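Local coordinates for protein fibrillarin-like rRNA/tRNA 2'-O-methyltransferase (Aeropyrum pernix, PDB 4DF3) that probably methylates ribose 2'-hydroxyls of rRNA and tRNA with S-adenosyl-L-methionine, at sites chosen by a guide RNA within box C/D ribonucleoprotein particles, at residues 96-110 against 124-136. The protein carries 2 engineered substitutions. Numbering follows the deposited sequence.
Sequences SDIIGPRGRIYGVEF and DRRNIFPILGDAR. With SAM (S-adenosylmethionine), chain C.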
loop_
_atom_site.group_PDB
_atom_site.type_symbol
_atom_site.label_atom_id
_atom_site.label_comp_id
_atom_site.label_asym_id
_atom_site.label_seq_id
_atom_site.Cartn_x
_atom_site.Cartn_y
_atom_site.Cartn_z
ATOM N N SER A 96 5.113 -4.317 -5.161
ATOM C CA SER A 96 5.706 -5.351 -6.044
ATOM C C SER A 96 7.228 -5.134 -6.154
ATOM O O SER A 96 7.988 -6.115 -6.007
ATOM C CB SER A 96 5.009 -5.342 -7.442
ATOM O OG SER A 96 5.815 -5.944 -8.434
ATOM N N ASP A 97 7.672 -3.858 -6.330
ATOM C CA ASP A 97 9.113 -3.599 -6.291
ATOM C C ASP A 97 9.803 -4.112 -4.997
ATOM O O ASP A 97 10.871 -4.694 -5.065
ATOM C CB ASP A 97 9.422 -2.107 -6.467
ATOM C CG ASP A 97 9.140 -1.605 -7.875
ATOM O OD1 ASP A 97 9.092 -2.416 -8.855
ATOM O OD2 ASP A 97 9.004 -0.354 -8.033
ATOM N N ILE A 98 9.218 -3.782 -3.839
ATOM C CA ILE A 98 9.837 -4.080 -2.524
ATOM C C ILE A 98 9.866 -5.548 -2.245
ATOM O O ILE A 98 10.904 -6.100 -1.842
ATOM C CB ILE A 98 9.071 -3.314 -1.407
ATOM C CG1 ILE A 98 9.318 -1.805 -1.651
ATOM C CG2 ILE A 98 9.564 -3.651 0.004
ATOM C CD1 ILE A 98 8.291 -0.941 -0.869
ATOM N N ILE A 99 8.731 -6.198 -2.496
ATOM C CA ILE A 99 8.622 -7.632 -2.155
ATOM C C ILE A 99 9.444 -8.516 -3.042
ATOM O O ILE A 99 9.846 -9.614 -2.614
ATOM C CB ILE A 99 7.146 -8.166 -2.111
ATOM C CG1 ILE A 99 6.513 -8.234 -3.482
ATOM C CG2 ILE A 99 6.332 -7.322 -1.102
ATOM C CD1 ILE A 99 4.953 -8.536 -3.435
ATOM N N GLY A 100 9.707 -8.044 -4.275
ATOM C CA GLY A 100 10.601 -8.766 -5.213
ATOM C C GLY A 100 9.948 -10.010 -5.797
ATOM O O GLY A 100 8.776 -10.270 -5.571
ATOM N N PRO A 101 10.715 -10.794 -6.580
ATOM C CA PRO A 101 10.170 -11.962 -7.342
ATOM C C PRO A 101 9.540 -13.090 -6.534
ATOM O O PRO A 101 8.644 -13.799 -7.079
ATOM C CB PRO A 101 11.407 -12.493 -8.082
ATOM C CG PRO A 101 12.551 -12.157 -7.160
ATOM C CD PRO A 101 12.182 -10.682 -6.726
ATOM N N ARG A 102 9.982 -13.276 -5.285
ATOM C CA ARG A 102 9.409 -14.297 -4.398
ATOM C C ARG A 102 8.176 -13.862 -3.552
ATOM O O ARG A 102 7.531 -14.667 -2.891
ATOM C CB ARG A 102 10.494 -14.903 -3.473
ATOM C CG ARG A 102 11.641 -15.647 -4.191
ATOM C CD ARG A 102 12.538 -16.319 -3.102
ATOM N NE ARG A 102 13.547 -15.374 -2.601
ATOM C CZ ARG A 102 13.359 -14.462 -1.632
ATOM N NH1 ARG A 102 14.366 -13.641 -1.287
ATOM N NH2 ARG A 102 12.190 -14.370 -0.982
ATOM N N GLY A 103 7.848 -12.573 -3.583
ATOM C CA GLY A 103 6.623 -12.123 -2.948
ATOM C C GLY A 103 5.429 -12.222 -3.886
ATOM O O GLY A 103 5.566 -12.535 -5.058
ATOM N N ARG A 104 4.259 -11.941 -3.346
ATOM C CA ARG A 104 3.060 -11.877 -4.152
ATOM C C ARG A 104 2.156 -10.787 -3.597
ATOM O O ARG A 104 1.981 -10.634 -2.374
ATOM C CB ARG A 104 2.282 -13.174 -4.100
ATOM C CG ARG A 104 2.969 -14.340 -4.682
ATOM C CD ARG A 104 1.953 -15.424 -5.007
ATOM N NE ARG A 104 2.637 -16.409 -5.824
ATOM C CZ ARG A 104 2.206 -17.643 -6.058
ATOM N NH1 ARG A 104 1.046 -18.059 -5.556
ATOM N NH2 ARG A 104 2.931 -18.439 -6.837
ATOM N N ILE A 105 1.514 -10.068 -4.491
ATOM C CA ILE A 105 0.345 -9.270 -4.072
ATOM C C ILE A 105 -0.908 -9.847 -4.693
ATOM O O ILE A 105 -1.027 -9.920 -5.962
ATOM C CB ILE A 105 0.437 -7.886 -4.628
ATOM C CG1 ILE A 105 1.618 -7.194 -4.054
ATOM C CG2 ILE A 105 -0.831 -7.057 -4.253
ATOM C CD1 ILE A 105 1.936 -6.059 -4.748
ATOM N N TYR A 106 -1.842 -10.251 -3.842
ATOM C CA TYR A 106 -3.110 -10.724 -4.330
ATOM C C TYR A 106 -4.000 -9.509 -4.342
ATOM O O TYR A 106 -4.327 -8.939 -3.257
ATOM C CB TYR A 106 -3.681 -11.788 -3.405
ATOM C CG TYR A 106 -2.867 -13.048 -3.376
ATOM C CD1 TYR A 106 -3.118 -14.094 -4.322
ATOM C CD2 TYR A 106 -1.955 -13.267 -2.336
ATOM C CE1 TYR A 106 -2.393 -15.306 -4.244
ATOM C CE2 TYR A 106 -1.221 -14.450 -2.284
ATOM C CZ TYR A 106 -1.461 -15.458 -3.249
ATOM O OH TYR A 106 -0.761 -16.670 -3.197
ATOM N N GLY A 107 -4.340 -9.060 -5.550
ATOM C CA GLY A 107 -5.013 -7.763 -5.668
ATOM C C GLY A 107 -6.471 -7.910 -5.972
ATOM O O GLY A 107 -6.832 -8.226 -7.087
ATOM N N VAL A 108 -7.307 -7.624 -4.984
ATOM C CA VAL A 108 -8.770 -7.709 -5.132
ATOM C C VAL A 108 -9.348 -6.383 -5.596
ATOM O O VAL A 108 -9.134 -5.353 -4.991
ATOM C CB VAL A 108 -9.416 -8.152 -3.788
ATOM C CG1 VAL A 108 -11.004 -8.212 -3.879
ATOM C CG2 VAL A 108 -8.800 -9.437 -3.283
ATOM N N GLU A 109 -10.173 -6.430 -6.632
ATOM C CA GLU A 109 -10.747 -5.242 -7.255
ATOM C C GLU A 109 -12.037 -5.715 -7.888
ATOM O O GLU A 109 -12.013 -6.771 -8.601
ATOM C CB GLU A 109 -9.804 -4.724 -8.371
ATOM C CG GLU A 109 -10.394 -3.644 -9.295
ATOM C CD GLU A 109 -10.921 -2.469 -8.525
ATOM O OE1 GLU A 109 -10.175 -1.829 -7.692
ATOM O OE2 GLU A 109 -12.141 -2.214 -8.678
ATOM N N PHE A 110 -13.138 -4.989 -7.628
ATOM C CA PHE A 110 -14.484 -5.452 -8.115
ATOM C C PHE A 110 -15.025 -4.822 -9.404
ATOM O O PHE A 110 -16.056 -5.283 -9.900
ATOM C CB PHE A 110 -15.554 -5.506 -7.035
ATOM C CG PHE A 110 -16.170 -4.172 -6.641
ATOM C CD1 PHE A 110 -17.388 -4.186 -5.898
ATOM C CD2 PHE A 110 -15.585 -2.943 -6.977
ATOM C CE1 PHE A 110 -18.001 -2.997 -5.477
ATOM C CE2 PHE A 110 -16.200 -1.729 -6.571
ATOM C CZ PHE A 110 -17.400 -1.748 -5.830
ATOM N N ASP A 124 3.463 -7.223 -17.120
ATOM C CA ASP A 124 4.832 -7.729 -17.035
ATOM C C ASP A 124 5.300 -7.856 -15.578
ATOM O O ASP A 124 6.463 -8.187 -15.311
ATOM C CB ASP A 124 5.808 -6.801 -17.781
ATOM C CG ASP A 124 5.610 -6.775 -19.316
ATOM O OD1 ASP A 124 5.070 -7.701 -19.954
ATOM O OD2 ASP A 124 6.050 -5.778 -19.901
ATOM N N ARG A 125 4.414 -7.590 -14.620
ATOM C CA ARG A 125 4.805 -7.757 -13.190
ATOM C C ARG A 125 4.204 -9.021 -12.675
ATOM O O ARG A 125 3.024 -9.059 -12.294
ATOM C CB ARG A 125 4.236 -6.644 -12.329
ATOM C CG ARG A 125 4.940 -5.451 -12.468
ATOM C CD ARG A 125 4.569 -4.474 -11.422
ATOM N NE ARG A 125 5.454 -3.327 -11.695
ATOM C CZ ARG A 125 6.583 -3.053 -11.029
ATOM N NH1 ARG A 125 6.930 -3.838 -10.053
ATOM N NH2 ARG A 125 7.359 -1.973 -11.348
ATOM N N ARG A 126 4.999 -10.067 -12.658
ATOM C CA ARG A 126 4.441 -11.353 -12.454
ATOM C C ARG A 126 4.330 -11.761 -10.998
ATOM O O ARG A 126 3.995 -12.899 -10.707
ATOM C CB ARG A 126 5.210 -12.345 -13.294
ATOM C CG ARG A 126 4.922 -12.016 -14.725
ATOM C CD ARG A 126 5.811 -12.739 -15.643
ATOM N NE ARG A 126 5.560 -12.223 -16.980
ATOM C CZ ARG A 126 6.174 -12.673 -18.065
ATOM N NH1 ARG A 126 7.080 -13.627 -17.950
ATOM N NH2 ARG A 126 5.896 -12.128 -19.244
ATOM N N ASN A 127 4.591 -10.818 -10.079
ATOM C CA ASN A 127 4.372 -11.096 -8.682
ATOM C C ASN A 127 3.082 -10.401 -8.230
ATOM O O ASN A 127 2.796 -10.353 -7.038
ATOM C CB ASN A 127 5.595 -10.704 -7.822
ATOM C CG ASN A 127 5.852 -9.220 -7.823
ATOM O OD1 ASN A 127 5.253 -8.496 -8.562
ATOM N ND2 ASN A 127 6.747 -8.770 -6.970
ATOM N N ILE A 128 2.313 -9.860 -9.174
ATOM C CA ILE A 128 0.991 -9.375 -8.851
ATOM C C ILE A 128 -0.074 -10.326 -9.417
ATOM O O ILE A 128 -0.080 -10.629 -10.648
ATOM C CB ILE A 128 0.692 -7.914 -9.332
ATOM C CG1 ILE A 128 1.656 -6.915 -8.704
ATOM C CG2 ILE A 128 -0.736 -7.536 -9.029
ATOM C CD1 ILE A 128 1.565 -5.464 -9.361
ATOM N N PHE A 129 -1.004 -10.732 -8.529
ATOM C CA PHE A 129 -2.051 -11.732 -8.868
ATOM C C PHE A 129 -3.420 -11.089 -8.700
ATOM O O PHE A 129 -3.966 -11.014 -7.568
ATOM C CB PHE A 129 -1.920 -12.952 -7.911
ATOM C CG PHE A 129 -0.752 -13.867 -8.232
ATOM C CD1 PHE A 129 -0.984 -15.175 -8.686
ATOM C CD2 PHE A 129 0.578 -13.447 -8.053
ATOM C CE1 PHE A 129 0.129 -16.066 -8.972
ATOM C CE2 PHE A 129 1.683 -14.327 -8.381
ATOM C CZ PHE A 129 1.426 -15.618 -8.832
ATOM N N PRO A 130 -3.992 -10.557 -9.806
ATOM C CA PRO A 130 -5.272 -9.859 -9.672
ATOM C C PRO A 130 -6.403 -10.903 -9.488
ATOM O O PRO A 130 -6.377 -12.034 -10.059
ATOM C CB PRO A 130 -5.410 -9.070 -11.018
ATOM C CG PRO A 130 -4.009 -9.135 -11.636
ATOM C CD PRO A 130 -3.496 -10.496 -11.185
ATOM N N ILE A 131 -7.335 -10.519 -8.617
ATOM C CA ILE A 131 -8.539 -11.261 -8.309
ATOM C C ILE A 131 -9.753 -10.326 -8.562
ATOM O O ILE A 131 -9.921 -9.241 -7.907
ATOM C CB ILE A 131 -8.472 -11.703 -6.843
ATOM C CG1 ILE A 131 -7.254 -12.594 -6.679
ATOM C CG2 ILE A 131 -9.739 -12.493 -6.409
ATOM C CD1 ILE A 131 -7.156 -13.145 -5.305
ATOM N N LEU A 132 -10.589 -10.693 -9.533
ATOM C CA LEU A 132 -11.840 -9.922 -9.756
ATOM C C LEU A 132 -12.880 -10.352 -8.761
ATOM O O LEU A 132 -13.446 -11.438 -8.849
ATOM C CB LEU A 132 -12.367 -10.148 -11.200
ATOM C CG LEU A 132 -13.651 -9.390 -11.612
ATOM C CD1 LEU A 132 -13.389 -7.870 -11.901
ATOM C CD2 LEU A 132 -14.424 -10.145 -12.756
ATOM N N GLY A 133 -13.128 -9.538 -7.777
ATOM C CA GLY A 133 -14.110 -9.941 -6.805
ATOM C C GLY A 133 -14.381 -8.835 -5.864
ATOM O O GLY A 133 -13.633 -7.843 -5.833
ATOM N N ASP A 134 -15.463 -8.998 -5.112
ATOM C CA ASP A 134 -15.867 -8.057 -4.156
ATOM C C ASP A 134 -15.232 -8.457 -2.827
ATOM O O ASP A 134 -15.471 -9.564 -2.323
ATOM C CB ASP A 134 -17.394 -8.049 -4.112
ATOM C CG ASP A 134 -17.963 -6.993 -3.247
ATOM O OD1 ASP A 134 -17.415 -6.754 -2.152
ATOM O OD2 ASP A 134 -19.036 -6.432 -3.615
ATOM N N ALA A 135 -14.478 -7.526 -2.231
ATOM C CA ALA A 135 -13.786 -7.789 -0.957
ATOM C C ALA A 135 -14.770 -8.112 0.181
ATOM O O ALA A 135 -14.382 -8.646 1.202
ATOM C CB ALA A 135 -12.930 -6.511 -0.620
ATOM N N ARG A 136 -16.075 -7.851 0.016
ATOM C CA ARG A 136 -17.022 -8.202 1.091
ATOM C C ARG A 136 -17.228 -9.701 1.206
ATOM O O ARG A 136 -17.737 -10.144 2.247
ATOM C CB ARG A 136 -18.391 -7.525 0.889
ATOM C CG ARG A 136 -18.275 -6.010 1.125
ATOM C CD ARG A 136 -19.574 -5.200 0.763
ATOM N NE ARG A 136 -19.886 -5.338 -0.652
ATOM C CZ ARG A 136 -21.055 -5.060 -1.232
ATOM N NH1 ARG A 136 -22.088 -4.589 -0.513
ATOM N NH2 ARG A 136 -21.174 -5.244 -2.536
HETATM N N SAM C . -5.286 1.374 -3.411
HETATM C CA SAM C . -5.257 2.128 -4.698
HETATM C C SAM C . -3.904 2.841 -4.766
HETATM O O SAM C . -3.335 3.236 -3.727
HETATM O OXT SAM C . -3.372 3.021 -5.856
HETATM C CB SAM C . -6.401 3.195 -4.801
HETATM C CG SAM C . -7.688 2.452 -4.487
HETATM S SD SAM C . -9.224 3.242 -5.044
HETATM C CE SAM C . -9.221 4.410 -3.659
HETATM C "C5'" SAM C . -10.479 2.059 -4.430
HETATM C "C4'" SAM C . -10.735 0.887 -5.382
HETATM O "O4'" SAM C . -11.428 -0.191 -4.755
HETATM C "C3'" SAM C . -11.556 1.183 -6.628
HETATM O "O3'" SAM C . -10.716 0.812 -7.726
HETATM C "C2'" SAM C . -12.875 0.406 -6.489
HETATM O "O2'" SAM C . -13.339 -0.095 -7.722
HETATM C "C1'" SAM C . -12.474 -0.745 -5.575
HETATM N N9 SAM C . -13.530 -1.208 -4.653
HETATM C C8 SAM C . -14.520 -0.495 -3.968
HETATM N N7 SAM C . -15.269 -1.398 -3.224
HETATM C C5 SAM C . -14.788 -2.632 -3.430
HETATM C C6 SAM C . -15.150 -3.867 -2.918
HETATM N N6 SAM C . -16.205 -4.076 -2.039
HETATM N N1 SAM C . -14.332 -4.888 -3.382
HETATM C C2 SAM C . -13.263 -4.838 -4.259
HETATM N N3 SAM C . -12.922 -3.590 -4.747
HETATM C C4 SAM C . -13.699 -2.547 -4.347
#
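Arg-125 stretches its extended chain to the end of helix 90-99, where both terminal nitrogens grip Asp-97 OD1 (NH1 to OD1 2.9 Å) and NH1 also donates to Ser-96 OG, nearly in the guanidinium plane. Asp-97 OD2 turns to Thr-30 and Arg-53. Without this guanidinium, with an alanine here, the buried Asp-97 would probably lose one of its balancing charges and Ser-96 OG a donor. Asn-127 suits its place by having an acceptor and a donor on one flat group: Ser-96 OG donates to Asn-127 OD1 in the carbonyl plane, on a lone pair, at 2.6 Å, while ND2 spans the carbonyls of Ser-96 and Gly-100. Its CG sits between backbone N and carbonyl carbon (chi1 65°), bringing the amide against the helix end and the turn that follows. Parallel pairing then begins, Asn-127 O receiving Ile-105 N and Ile-105 O receiving Phe-129 N. Ile-128 packs CG1 against Ile-105 CD1, on the face that also meets Ser-96 CB. On the other face Phe-129 offers a flat ring to Arg-104, whose guanidinium stacks on it with planes 29° apart; Arg-104 NH1 reaches Tyr-106 OH, itself bonded to Glu-146. Pro-130 fits here because the bonds to Gly-107 are made by its neighbours, Phe-129 O and Ile-131 N. Gly-133 N bonds Glu-109 O and the strands give way to the cofactor site. Asp-134 OD1 accepts from adenine N6 at 2.9 Å, Ala-135 N donates to N1, Phe-110 covers one adenine face, and Glu-109 holds both ribose hydroxyls. This beta-alpha-beta unit, 104-109, 112-121 and 128-132, with an acidic residue ending its first strand, is characteristic of Rossmann-fold S-adenosylmethionine-dependent methyltransferases.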